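Local coordinates for uncharacterized protein MJ0690 (Methanocaldococcus jannaschii, PDB 3K32), which is of uncharacterised function but is predicted to be a subunit of a tRNA methyltransferase, with a fold of the HUP group of nucleotide-binding alpha/beta proteins, at residues T37-E51 against K164-I176. Numbering follows the deposited sequence.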
ATOM      1  N   THR B  37      -4.978 -20.167   2.507  1.00 23.27           N
ATOM      2  CA  THR B  37      -6.377 -19.992   2.177  1.00 24.53           C
ATOM      3  C   THR B  37      -7.226 -20.621   3.281  1.00 23.83           C
ATOM      4  O   THR B  37      -7.085 -21.805   3.585  1.00 23.14           O
ATOM      5  CB  THR B  37      -6.726 -20.703   0.842  1.00 24.42           C
ATOM      6  OG1 THR B  37      -5.855 -20.248  -0.194  1.00 34.78           O
ATOM      7  CG2 THR B  37      -8.157 -20.420   0.435  1.00 19.00           C
ATOM      8  N   ILE B  38      -8.096 -19.823   3.881  1.00 23.03           N
ATOM      9  CA  ILE B  38      -9.020 -20.322   4.878  1.00 22.12           C
ATOM     10  C   ILE B  38     -10.023 -21.283   4.265  1.00 27.65           C
ATOM     11  O   ILE B  38     -10.504 -21.062   3.151  1.00 27.77           O
ATOM     12  CB  ILE B  38      -9.814 -19.176   5.529  1.00 25.80           C
ATOM     13  CG1 ILE B  38      -8.876 -18.228   6.281  1.00 23.68           C
ATOM     14  CG2 ILE B  38     -10.922 -19.720   6.435  1.00 20.77           C
ATOM     15  CD1 ILE B  38      -7.757 -18.927   7.012  1.00 16.15           C
ATOM     16  N   ASN B  39     -10.320 -22.351   5.003  1.00 32.76           N
ATOM     17  CA  ASN B  39     -11.474 -23.215   4.733  1.00 27.42           C
ATOM     18  C   ASN B  39     -12.324 -23.433   5.988  1.00 30.04           C
ATOM     19  O   ASN B  39     -11.805 -23.536   7.102  1.00 32.76           O
ATOM     20  CB  ASN B  39     -11.042 -24.570   4.163  1.00 19.10           C
ATOM     21  CG  ASN B  39     -12.212 -25.356   3.640  1.00 28.37           C
ATOM     22  OD1 ASN B  39     -12.568 -26.406   4.178  1.00 27.94           O
ATOM     23  ND2 ASN B  39     -12.865 -24.818   2.612  1.00 29.54           N
ATOM     24  N   PHE B  40     -13.638 -23.512   5.822  1.00 42.25           N
ATOM     25  CA  PHE B  40     -14.511 -23.630   6.990  1.00 42.88           C
ATOM     26  C   PHE B  40     -15.217 -24.976   7.042  1.00 37.24           C
ATOM     27  O   PHE B  40     -16.163 -25.143   7.809  1.00 28.66           O
ATOM     28  CB  PHE B  40     -15.565 -22.522   7.009  1.00 37.10           C
ATOM     29  CG  PHE B  40     -15.009 -21.133   7.138  1.00 30.33           C
ATOM     30  CD1 PHE B  40     -14.810 -20.344   6.010  1.00 26.07           C
ATOM     31  CD2 PHE B  40     -14.718 -20.599   8.389  1.00 39.57           C
ATOM     32  CE1 PHE B  40     -14.314 -19.043   6.118  1.00 32.15           C
ATOM     33  CE2 PHE B  40     -14.227 -19.284   8.515  1.00 34.69           C
ATOM     34  CZ  PHE B  40     -14.022 -18.508   7.373  1.00 31.65           C
ATOM     35  N   GLY B  41     -14.769 -25.918   6.209  1.00 37.48           N
ATOM     36  CA  GLY B  41     -15.328 -27.260   6.177  1.00 34.77           C
ATOM     37  C   GLY B  41     -16.666 -27.414   5.465  1.00 41.77           C
ATOM     38  O   GLY B  41     -17.240 -28.500   5.454  1.00 49.96           O
ATOM     39  N   VAL B  42     -17.166 -26.330   4.878  1.00 34.95           N
ATOM     40  CA  VAL B  42     -18.402 -26.355   4.109  1.00 37.87           C
ATOM     41  C   VAL B  42     -18.169 -27.026   2.754  1.00 46.43           C
ATOM     42  O   VAL B  42     -18.673 -28.124   2.506  1.00 38.43           O
ATOM     43  CB  VAL B  42     -18.977 -24.928   3.899  1.00 32.15           C
ATOM     44  CG1 VAL B  42     -20.162 -24.964   2.963  1.00 37.79           C
ATOM     45  CG2 VAL B  42     -19.388 -24.314   5.228  1.00 27.44           C
ATOM     46  N   ILE B  43     -17.408 -26.356   1.885  1.00 49.29           N
ATOM     47  CA  ILE B  43     -17.007 -26.922   0.590  1.00 40.15           C
ATOM     48  C   ILE B  43     -15.536 -26.617   0.243  1.00 36.39           C
ATOM     49  O   ILE B  43     -14.937 -25.675   0.768  1.00 27.52           O
ATOM     50  CB  ILE B  43     -17.944 -26.474  -0.575  1.00 39.23           C
ATOM     51  CG1 ILE B  43     -17.945 -24.947  -0.743  1.00 44.39           C
ATOM     52  CG2 ILE B  43     -19.364 -26.976  -0.361  1.00 28.21           C
ATOM     53  CD1 ILE B  43     -18.840 -24.445  -1.914  1.00 20.50           C
ATOM     54  N   PRO B  44     -14.945 -27.428  -0.645  1.00 40.88           N
ATOM     55  CA  PRO B  44     -13.527 -27.267  -0.994  1.00 40.40           C
ATOM     56  C   PRO B  44     -13.259 -26.096  -1.950  1.00 39.88           C
ATOM     57  O   PRO B  44     -12.551 -26.249  -2.940  1.00 46.50           O
ATOM     58  CB  PRO B  44     -13.186 -28.604  -1.659  1.00 37.35           C
ATOM     59  CG  PRO B  44     -14.478 -29.059  -2.237  1.00 34.17           C
ATOM     60  CD  PRO B  44     -15.525 -28.645  -1.241  1.00 30.56           C
ATOM     61  N   SER B  45     -13.798 -24.927  -1.629  1.00 30.83           N
ATOM     62  CA  SER B  45     -13.667 -23.766  -2.493  1.00 32.90           C
ATOM     63  C   SER B  45     -12.218 -23.267  -2.659  1.00 39.75           C
ATOM     64  O   SER B  45     -11.973 -22.320  -3.410  1.00 51.28           O
ATOM     65  CB  SER B  45     -14.579 -22.628  -2.003  1.00 42.36           C
ATOM     66  OG  SER B  45     -14.148 -22.102  -0.751  1.00 47.77           O
ATOM     67  N   TYR B  46     -11.266 -23.901  -1.980  1.00 28.49           N
ATOM     68  CA  TYR B  46      -9.879 -23.447  -2.036  1.00 39.53           C
ATOM     69  C   TYR B  46      -9.126 -23.987  -3.246  1.00 47.03           C
ATOM     70  O   TYR B  46      -7.974 -23.636  -3.476  1.00 50.81           O
ATOM     71  CB  TYR B  46      -9.137 -23.879  -0.779  1.00 35.62           C
ATOM     72  CG  TYR B  46      -9.239 -25.357  -0.554  1.00 39.23           C
ATOM     73  CD1 TYR B  46      -8.304 -26.227  -1.105  1.00 37.14           C
ATOM     74  CD2 TYR B  46     -10.290 -25.891   0.176  1.00 40.08           C
ATOM     75  CE1 TYR B  46      -8.398 -27.585  -0.915  1.00 39.55           C
ATOM     76  CE2 TYR B  46     -10.395 -27.250   0.371  1.00 44.13           C
ATOM     77  CZ  TYR B  46      -9.447 -28.093  -0.179  1.00 39.08           C
ATOM     78  OH  TYR B  46      -9.552 -29.444   0.019  1.00 31.57           O
ATOM     79  N   LYS B  47      -9.763 -24.855  -4.015  1.00 46.90           N
ATOM     80  CA  LYS B  47      -9.059 -25.495  -5.118  1.00 49.44           C
ATOM     81  C   LYS B  47      -8.366 -24.478  -6.055  1.00 40.77           C
ATOM     82  O   LYS B  47      -7.218 -24.670  -6.449  1.00 36.52           O
ATOM     83  CB  LYS B  47      -9.992 -26.473  -5.852  1.00 40.54           C
ATOM     84  CG  LYS B  47     -10.240 -26.164  -7.312  1.00 51.96           C
ATOM     85  CD  LYS B  47      -9.314 -26.972  -8.209  1.00 63.18           C
ATOM     86  CE  LYS B  47      -9.537 -28.476  -8.048  1.00 70.78           C
ATOM     87  NZ  LYS B  47      -8.545 -29.285  -8.817  1.00 68.89           N
ATOM     88  N   LEU B  48      -9.048 -23.386  -6.373  1.00 36.92           N
ATOM     89  CA  LEU B  48      -8.500 -22.376  -7.278  1.00 43.15           C
ATOM     90  C   LEU B  48      -7.174 -21.785  -6.764  1.00 40.86           C
ATOM     91  O   LEU B  48      -6.166 -21.732  -7.478  1.00 33.05           O
ATOM     92  CB  LEU B  48      -9.535 -21.264  -7.501  1.00 43.74           C
ATOM     93  CG  LEU B  48      -9.359 -20.247  -8.644  1.00 52.34           C
ATOM     94  CD1 LEU B  48      -8.933 -18.873  -8.120  1.00 56.93           C
ATOM     95  CD2 LEU B  48      -8.402 -20.748  -9.722  1.00 38.87           C
ATOM     96  N   ALA B  49      -7.189 -21.339  -5.516  1.00 36.12           N
ATOM     97  CA  ALA B  49      -6.017 -20.743  -4.911  1.00 29.41           C
ATOM     98  C   ALA B  49      -4.822 -21.699  -4.986  1.00 29.45           C
ATOM     99  O   ALA B  49      -3.683 -21.270  -5.194  1.00 29.38           O
ATOM    100  CB  ALA B  49      -6.316 -20.354  -3.478  1.00 22.04           C
ATOM    101  N   GLU B  50      -5.095 -22.992  -4.823  1.00 29.89           N
ATOM    102  CA  GLU B  50      -4.059 -24.027  -4.878  1.00 36.32           C
ATOM    103  C   GLU B  50      -3.336 -24.053  -6.211  1.00 32.38           C
ATOM    104  O   GLU B  50      -2.109 -23.914  -6.270  1.00 34.03           O
ATOM    105  CB  GLU B  50      -4.645 -25.412  -4.604  1.00 38.17           C
ATOM    106  CG  GLU B  50      -4.505 -25.862  -3.167  1.00 51.17           C
ATOM    107  CD  GLU B  50      -4.730 -27.362  -2.990  1.00 54.75           C
ATOM    108  OE1 GLU B  50      -5.879 -27.820  -3.192  1.00 54.35           O
ATOM    109  OE2 GLU B  50      -3.753 -28.072  -2.635  1.00 45.63           O
ATOM    110  N   GLU B  51      -4.109 -24.246  -7.273  1.00 27.88           N
ATOM    111  CA  GLU B  51      -3.575 -24.254  -8.623  1.00 37.71           C
ATOM    112  C   GLU B  51      -2.752 -22.991  -8.885  1.00 41.18           C
ATOM    113  O   GLU B  51      -1.668 -23.057  -9.463  1.00 48.83           O
ATOM    114  CB  GLU B  51      -4.717 -24.370  -9.635  1.00 43.65           C
ATOM    115  CG  GLU B  51      -5.614 -25.584  -9.413  1.00 56.33           C
ATOM    116  CD  GLU B  51      -6.852 -25.589 -10.312  1.00 72.32           C
ATOM    117  OE1 GLU B  51      -7.105 -24.573 -11.000  1.00 77.59           O
ATOM    118  OE2 GLU B  51      -7.571 -26.614 -10.330  1.00 72.09           O
ATOM    119  N   LYS B 164     -16.346 -22.170 -12.091  1.00 99.12           N
ATOM    120  CA  LYS B 164     -15.294 -22.337 -11.103  1.00 93.81           C
ATOM    121  C   LYS B 164     -15.659 -21.564  -9.851  1.00 87.95           C
ATOM    122  O   LYS B 164     -16.322 -20.528  -9.915  1.00 90.57           O
ATOM    123  CB  LYS B 164     -13.950 -21.840 -11.645  1.00 94.28           C
ATOM    124  CG  LYS B 164     -12.776 -22.767 -11.360  1.00 88.64           C
ATOM    125  CD  LYS B 164     -12.483 -22.875  -9.874  1.00 80.60           C
ATOM    126  CE  LYS B 164     -11.606 -24.088  -9.581  1.00 76.35           C
ATOM    127  NZ  LYS B 164     -10.278 -24.043 -10.272  1.00 65.65           N
ATOM    128  N   LEU B 165     -15.220 -22.086  -8.713  1.00 83.49           N
ATOM    129  CA  LEU B 165     -15.476 -21.484  -7.418  1.00 75.58           C
ATOM    130  C   LEU B 165     -14.276 -20.625  -7.022  1.00 76.97           C
ATOM    131  O   LEU B 165     -13.142 -21.115  -6.981  1.00 74.64           O
ATOM    132  CB  LEU B 165     -15.692 -22.583  -6.367  1.00 70.20           C
ATOM    133  CG  LEU B 165     -16.902 -23.537  -6.376  1.00 63.03           C
ATOM    134  CD1 LEU B 165     -18.046 -22.994  -5.520  1.00 51.73           C
ATOM    135  CD2 LEU B 165     -17.387 -23.913  -7.788  1.00 65.42           C
ATOM    136  N   SER B 166     -14.519 -19.346  -6.744  1.00 73.85           N
ATOM    137  CA  SER B 166     -13.463 -18.466  -6.249  1.00 68.22           C
ATOM    138  C   SER B 166     -13.018 -18.932  -4.858  1.00 58.03           C
ATOM    139  O   SER B 166     -13.741 -19.674  -4.191  1.00 53.43           O
ATOM    140  CB  SER B 166     -13.936 -17.015  -6.212  1.00 66.99           C
ATOM    141  OG  SER B 166     -12.868 -16.156  -5.876  1.00 69.52           O
ATOM    142  N   SER B 167     -11.829 -18.516  -4.424  1.00 48.11           N
ATOM    143  CA  SER B 167     -11.259 -19.071  -3.194  1.00 41.31           C
ATOM    144  C   SER B 167     -11.293 -18.131  -1.988  1.00 45.18           C
ATOM    145  O   SER B 167     -10.585 -18.354  -1.010  1.00 51.61           O
ATOM    146  CB  SER B 167      -9.836 -19.613  -3.417  1.00 36.22           C
ATOM    147  OG  SER B 167      -9.832 -20.853  -4.111  1.00 34.14           O
ATOM    148  N   ASP B 168     -12.115 -17.089  -2.051  1.00 40.22           N
ATOM    149  CA  ASP B 168     -12.374 -16.276  -0.864  1.00 45.73           C
ATOM    150  C   ASP B 168     -13.621 -16.777  -0.121  1.00 40.45           C
ATOM    151  O   ASP B 168     -14.277 -17.727  -0.561  1.00 52.63           O
ATOM    152  CB  ASP B 168     -12.536 -14.810  -1.251  1.00 48.58           C
ATOM    153  CG  ASP B 168     -13.372 -14.641  -2.498  1.00 59.16           C
ATOM    154  OD1 ASP B 168     -14.620 -14.733  -2.399  1.00 53.76           O
ATOM    155  OD2 ASP B 168     -12.775 -14.443  -3.581  1.00 67.39           O
ATOM    156  N   TYR B 169     -13.946 -16.116   0.986  1.00 29.21           N
ATOM    157  CA  TYR B 169     -15.044 -16.512   1.869  1.00 36.00           C
ATOM    158  C   TYR B 169     -16.402 -16.669   1.171  1.00 41.23           C
ATOM    159  O   TYR B 169     -17.238 -17.492   1.566  1.00 37.73           O
ATOM    160  CB  TYR B 169     -15.198 -15.494   2.991  1.00 27.81           C
ATOM    161  CG  TYR B 169     -13.905 -15.044   3.606  1.00 28.35           C
ATOM    162  CD1 TYR B 169     -12.957 -15.958   4.058  1.00 27.68           C
ATOM    163  CD2 TYR B 169     -13.639 -13.699   3.762  1.00 34.84           C
ATOM    164  CE1 TYR B 169     -11.774 -15.524   4.642  1.00 31.51           C
ATOM    165  CE2 TYR B 169     -12.471 -13.257   4.350  1.00 26.84           C
ATOM    166  CZ  TYR B 169     -11.544 -14.159   4.781  1.00 29.49           C
ATOM    167  OH  TYR B 169     -10.389 -13.676   5.339  1.00 30.16           O
ATOM    168  N   GLU B 170     -16.612 -15.853   0.149  1.00 36.28           N
ATOM    169  CA  GLU B 170     -17.839 -15.873  -0.629  1.00 44.40           C
ATOM    170  C   GLU B 170     -18.435 -17.281  -0.835  1.00 42.80           C
ATOM    171  O   GLU B 170     -19.483 -17.603  -0.284  1.00 40.11           O
ATOM    172  CB  GLU B 170     -17.578 -15.193  -1.971  1.00 52.44           C
ATOM    173  CG  GLU B 170     -18.658 -14.231  -2.393  1.00 57.27           C
ATOM    174  CD  GLU B 170     -18.129 -13.087  -3.238  1.00 57.65           C
ATOM    175  OE1 GLU B 170     -17.694 -12.060  -2.656  1.00 43.71           O
ATOM    176  OE2 GLU B 170     -18.158 -13.213  -4.483  1.00 64.83           O
ATOM    177  N   ALA B 171     -17.761 -18.113  -1.623  1.00 44.61           N
ATOM    178  CA  ALA B 171     -18.293 -19.418  -1.999  1.00 37.04           C
ATOM    179  C   ALA B 171     -18.860 -20.187  -0.814  1.00 39.48           C
ATOM    180  O   ALA B 171     -19.990 -20.685  -0.875  1.00 39.55           O
ATOM    181  CB  ALA B 171     -17.236 -20.238  -2.705  1.00 38.19           C
ATOM    182  N   GLU B 172     -18.072 -20.285   0.258  1.00 39.14           N
ATOM    183  CA  GLU B 172     -18.493 -21.037   1.441  1.00 37.94           C
ATOM    184  C   GLU B 172     -19.687 -20.370   2.114  1.00 34.68           C
ATOM    185  O   GLU B 172     -20.548 -21.045   2.682  1.00 26.72           O
ATOM    186  CB  GLU B 172     -17.337 -21.281   2.435  1.00 34.24           C
ATOM    187  CG  GLU B 172     -16.273 -22.252   1.898  1.00 38.64           C
ATOM    188  CD  GLU B 172     -15.469 -22.983   2.980  1.00 45.15           C
ATOM    189  OE1 GLU B 172     -14.558 -22.371   3.586  1.00 46.34           O
ATOM    190  OE2 GLU B 172     -15.726 -24.189   3.195  1.00 44.39           O
ATOM    191  N   ILE B 173     -19.746 -19.044   2.035  1.00 33.45           N
ATOM    192  CA  ILE B 173     -20.882 -18.324   2.580  1.00 34.09           C
ATOM    193  C   ILE B 173     -22.088 -18.569   1.684  1.00 42.07           C
ATOM    194  O   ILE B 173     -23.174 -18.922   2.149  1.00 34.96           O
ATOM    195  CB  ILE B 173     -20.593 -16.830   2.674  1.00 34.08           C
ATOM    196  CG1 ILE B 173     -19.352 -16.601   3.544  1.00 33.87           C
ATOM    197  CG2 ILE B 173     -21.817 -16.076   3.212  1.00 25.45           C
ATOM    198  CD1 ILE B 173     -19.062 -15.153   3.845  1.00 25.37           C
ATOM    199  N   ARG B 174     -21.868 -18.391   0.387  1.00 48.87           N
ATOM    200  CA  ARG B 174     -22.882 -18.614  -0.621  1.00 49.93           C
ATOM    201  C   ARG B 174     -23.530 -19.976  -0.390  1.00 45.84           C
ATOM    202  O   ARG B 174     -24.757 -20.110  -0.416  1.00 43.21           O
ATOM    203  CB  ARG B 174     -22.237 -18.555  -2.007  1.00 57.50           C
ATOM    204  CG  ARG B 174     -23.069 -17.865  -3.074  1.00 66.14           C
ATOM    205  CD  ARG B 174     -22.194 -17.415  -4.240  1.00 82.15           C
ATOM    206  NE  ARG B 174     -22.587 -18.045  -5.502  1.00101.10           N
ATOM    207  CZ  ARG B 174     -22.218 -17.613  -6.707  1.00107.37           C
ATOM    208  NH1 ARG B 174     -21.446 -16.539  -6.824  1.00109.11           N
ATOM    209  NH2 ARG B 174     -22.626 -18.250  -7.801  1.00104.88           N
ATOM    210  N   HIS B 175     -22.701 -20.979  -0.140  1.00 34.49           N
ATOM    211  CA  HIS B 175     -23.195 -22.335  -0.001  1.00 40.22           C
ATOM    212  C   HIS B 175     -24.163 -22.491   1.164  1.00 47.93           C
ATOM    213  O   HIS B 175     -25.224 -23.104   1.029  1.00 40.62           O
ATOM    214  CB  HIS B 175     -22.042 -23.307   0.161  1.00 39.71           C
ATOM    215  CG  HIS B 175     -22.407 -24.717  -0.171  1.00 47.93           C
ATOM    216  ND1 HIS B 175     -22.761 -25.640   0.791  1.00 53.41           N
ATOM    217  CD2 HIS B 175     -22.492 -25.356  -1.358  1.00 50.82           C
ATOM    218  CE1 HIS B 175     -23.038 -26.793   0.210  1.00 48.99           C
ATOM    219  NE2 HIS B 175     -22.882 -26.649  -1.095  1.00 49.94           N
ATOM    220  N   ILE B 176     -23.788 -21.949   2.317  1.00 55.44           N
ATOM    221  CA  ILE B 176     -24.652 -22.024   3.486  1.00 54.82           C
ATOM    222  C   ILE B 176     -25.995 -21.391   3.146  1.00 48.77           C
ATOM    223  O   ILE B 176     -27.044 -21.909   3.520  1.00 48.61           O
ATOM    224  CB  ILE B 176     -24.020 -21.343   4.727  1.00 42.12           C
ATOM    225  CG1 ILE B 176     -22.717 -22.050   5.111  1.00 40.30           C
ATOM    226  CG2 ILE B 176     -24.982 -21.368   5.908  1.00 43.54           C
ATOM    227  CD1 ILE B 176     -22.028 -21.457   6.310  1.00 36.07           C
TER
HETATM  228  O   HOH W   1     -11.593 -18.671   1.528  1.00 28.90           O
HETATM  229  O   HOH W   2     -11.893 -23.138  -5.881  1.00 28.70           O
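The loop that leaves strand 32-39 of the parallel five-stranded sheet, in a domain whose 3-2-1-4-5 strand order is consistent with the HUP class, is clasped here by a later helix, and Phe40, Val42 and Ile43 close round the carboxylate of Glu172 on that helix. A buried carboxylate thus answers several backbone N-H groups of one loop. The syn lone pair of Glu172 OE1 takes the backbone N of Phe40 at 2.7 Å, while OE2 uses its anti lone pair for Ile43 N at 3.0 Å and receives a weak bond from Val42 N. Asn39 lays its amide only 14° from the carboxylate plane; its ND2 donates to Ile43 O and its OD1 accepts from Gly41 N, an Asx turn. A glutamine in place of Glu172, with no charge and one acceptor oxygen fewer, would probably set an amide N-H against Phe40 N or the amides of Val42 and Ile43 and leave those N-H groups without their acceptor.

Beside this, Ile43 CG2 sits 3.5 Å from the His175 ring centroid, straight over one face, a CH-pi contact. With chi1 at -160°, His175 swings its ring away from its own backbone N and presents a face to that methyl. At the other end Ser167 OG bridges the loop and the next helix: it donates to Ser45 O at 2.7 Å, in the carbonyl plane, and accepts from Ala49 N at 3.0 Å. One water joins Ser45 O, Leu48 N and Leu165 O.

Helix 169-180 packs against the end of strand 32-39 and the loop leading to helix 47-56, while helices 68-80 and 84-98 touch Phe40 and Tyr169 OH bonds to His91.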